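Local structure of segregation and condensation protein A (Bacillus subtilis, 5H66) at residues I28-L33 against V44-V49. The protein is the kleisin subunit that probably links the SMC ATPase heads and binds accessory partners in the bacterial condensin complex, which compacts and segregates chromosomes. Sequence-based numbering, arbitrary orientation.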
loop_
_atom_site.group_PDB
_atom_site.type_symbol
_atom_site.label_atom_id
_atom_site.label_comp_id
_atom_site.label_asym_id
_atom_site.label_seq_id
_atom_site.Cartn_x
_atom_site.Cartn_y
_atom_site.Cartn_z
ATOM N N ILE C 28 -19.387 1.018 -31.635
ATOM C CA ILE C 28 -20.440 1.113 -30.628
ATOM C C ILE C 28 -19.891 1.910 -29.455
ATOM O O ILE C 28 -18.789 1.637 -28.968
ATOM C CB ILE C 28 -20.944 -0.263 -30.149
ATOM C CG1 ILE C 28 -19.800 -1.276 -30.118
ATOM C CG2 ILE C 28 -22.109 -0.750 -31.000
ATOM C CD1 ILE C 28 -20.190 -2.614 -29.542
ATOM N N ASN C 29 -20.649 2.909 -29.012
ATOM C CA ASN C 29 -20.332 3.577 -27.759
ATOM C C ASN C 29 -20.580 2.617 -26.602
ATOM O O ASN C 29 -21.558 1.864 -26.602
ATOM C CB ASN C 29 -21.180 4.839 -27.606
ATOM C CG ASN C 29 -20.786 5.671 -26.400
ATOM O OD1 ASN C 29 -20.980 5.264 -25.254
ATOM N ND2 ASN C 29 -20.234 6.851 -26.656
ATOM N N PHE C 30 -19.673 2.634 -25.621
ATOM C CA PHE C 30 -19.796 1.732 -24.478
ATOM C C PHE C 30 -21.138 1.907 -23.777
ATOM O O PHE C 30 -21.801 0.921 -23.434
ATOM C CB PHE C 30 -18.639 1.970 -23.503
ATOM C CG PHE C 30 -18.704 1.128 -22.256
ATOM C CD1 PHE C 30 -18.185 -0.157 -22.243
ATOM C CD2 PHE C 30 -19.272 1.628 -21.094
ATOM C CE1 PHE C 30 -18.239 -0.932 -21.099
ATOM C CE2 PHE C 30 -19.332 0.856 -19.947
ATOM C CZ PHE C 30 -18.812 -0.425 -19.950
ATOM N N MET C 31 -21.560 3.156 -23.572
ATOM C CA MET C 31 -22.831 3.421 -22.909
ATOM C C MET C 31 -24.016 2.898 -23.709
ATOM O O MET C 31 -25.102 2.719 -23.147
ATOM C CB MET C 31 -22.982 4.921 -22.658
ATOM C CG MET C 31 -21.868 5.531 -21.818
ATOM S SD MET C 31 -21.652 4.731 -20.213
ATOM C CE MET C 31 -23.112 5.318 -19.359
ATOM N N ASP C 32 -23.834 2.651 -25.007
ATOM C CA ASP C 32 -24.899 2.140 -25.858
ATOM C C ASP C 32 -24.867 0.629 -26.017
ATOM O O ASP C 32 -25.863 0.052 -26.469
ATOM C CB ASP C 32 -24.830 2.795 -27.244
ATOM C CG ASP C 32 -25.214 4.261 -27.212
ATOM O OD1 ASP C 32 -26.153 4.610 -26.465
ATOM O OD2 ASP C 32 -24.575 5.061 -27.932
ATOM N N LEU C 33 -23.750 -0.016 -25.656
ATOM C CA LEU C 33 -23.648 -1.473 -25.712
ATOM C C LEU C 33 -24.853 -2.151 -25.079
ATOM O O LEU C 33 -25.273 -3.226 -25.525
ATOM C CB LEU C 33 -22.369 -1.929 -25.012
ATOM C CG LEU C 33 -21.315 -2.628 -25.862
ATOM C CD1 LEU C 33 -20.149 -3.042 -24.987
ATOM C CD2 LEU C 33 -21.925 -3.835 -26.553
ATOM N N VAL C 44 -19.915 -5.277 -14.669
ATOM C CA VAL C 44 -19.667 -6.548 -15.346
ATOM C C VAL C 44 -19.392 -6.328 -16.829
ATOM O O VAL C 44 -18.531 -6.991 -17.418
ATOM C CB VAL C 44 -20.848 -7.510 -15.128
ATOM C CG1 VAL C 44 -20.602 -8.823 -15.859
ATOM C CG2 VAL C 44 -21.059 -7.746 -13.644
ATOM N N THR C 45 -20.120 -5.403 -17.455
ATOM C CA THR C 45 -19.822 -5.035 -18.837
ATOM C C THR C 45 -18.398 -4.514 -18.966
ATOM O O THR C 45 -17.648 -4.933 -19.855
ATOM C CB THR C 45 -20.821 -3.985 -19.320
ATOM O OG1 THR C 45 -22.154 -4.487 -19.163
ATOM C CG2 THR C 45 -20.571 -3.634 -20.782
ATOM N N PHE C 46 -18.010 -3.599 -18.077
ATOM C CA PHE C 46 -16.654 -3.057 -18.095
ATOM C C PHE C 46 -15.619 -4.169 -17.983
ATOM O O PHE C 46 -14.647 -4.205 -18.746
ATOM C CB PHE C 46 -16.494 -2.042 -16.962
ATOM C CG PHE C 46 -15.233 -1.227 -17.043
ATOM C CD1 PHE C 46 -15.124 -0.174 -17.940
ATOM C CD2 PHE C 46 -14.165 -1.497 -16.201
ATOM C CE1 PHE C 46 -13.963 0.590 -18.007
ATOM C CE2 PHE C 46 -13.006 -0.742 -16.262
ATOM C CZ PHE C 46 -12.904 0.306 -17.168
ATOM N N LEU C 47 -15.819 -5.096 -17.043
ATOM C CA LEU C 47 -14.899 -6.223 -16.913
ATOM C C LEU C 47 -14.928 -7.117 -18.147
ATOM O O LEU C 47 -13.894 -7.683 -18.531
ATOM C CB LEU C 47 -15.239 -7.035 -15.663
ATOM C CG LEU C 47 -15.079 -6.294 -14.331
ATOM C CD1 LEU C 47 -15.598 -7.126 -13.168
ATOM C CD2 LEU C 47 -13.614 -5.904 -14.115
ATOM N N ALA C 48 -16.101 -7.267 -18.769
ATOM C CA ALA C 48 -16.199 -8.061 -19.990
ATOM C C ALA C 48 -15.363 -7.448 -21.104
ATOM O O ALA C 48 -14.616 -8.151 -21.794
ATOM C CB ALA C 48 -17.661 -8.186 -20.418
ATOM N N VAL C 49 -15.470 -6.128 -21.285
ATOM C CA VAL C 49 -14.722 -5.455 -22.345
ATOM C C VAL C 49 -13.221 -5.605 -22.123
ATOM O O VAL C 49 -12.465 -5.869 -23.066
ATOM C CB VAL C 49 -15.140 -3.977 -22.441
ATOM C CG1 VAL C 49 -14.302 -3.259 -23.479
ATOM C CG2 VAL C 49 -16.614 -3.866 -22.785
#
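A single phenylalanine carries most of this contact, and it does so with the tip of its ring: CE1 and CZ of Phe30 reach residues 45-49 in the middle of helix 39-54, the ring presenting its edge to Phe46 N and Val49 CG2. With CG anti to the backbone N (chi1 178°), the side chain reaches straight out from the turn of 30-33. Phe30 CZ lies 3.8 Å from Phe46 N, while Val49 CG2 is 3.8 Å from Phe30 CE1. Thr45 sends its methyl in obliquely, CG2 at 3.6 Å from Phe30 CE1.

Threonine suits this place because its two branches do different work: CG2, anti to the backbone N, faces the aromatic ring, whereas OG1 is satisfied by the carbonyl oxygen of His41 one turn earlier. One turn after Thr45, the beta-branched Val49 offers one of its two methyls, CG2, to the same ring. Phe46 meets Phe30 through its backbone N and CB, and its large apolar side chain also packs on apolar side chains of two partner protein chains. Leu33 extends the apolar patch more loosely, its CD1 4.2 Å from Val49 CG2, and also rests on Ile17 of helix 11-23 and Ile71.

No hydrogen bond joins the two segments; within 28-33, Asn29 OD1 accepts from Met31 N in the carbonyl plane at 2.8 Å. This Asx turn probably helps the chain leave the short strand 28-29. An alanine at Phe30 would remove the whole ring and would probably loosen the packing of Thr45, Phe46 and Val49 against the sheet side.

Phe30 also touches Ile71, so its side chain joins strand 69-73 to helix 39-54. Such a helix-against-sheet core is consistent with the winged-helix domain that ends kleisins such as ScpA.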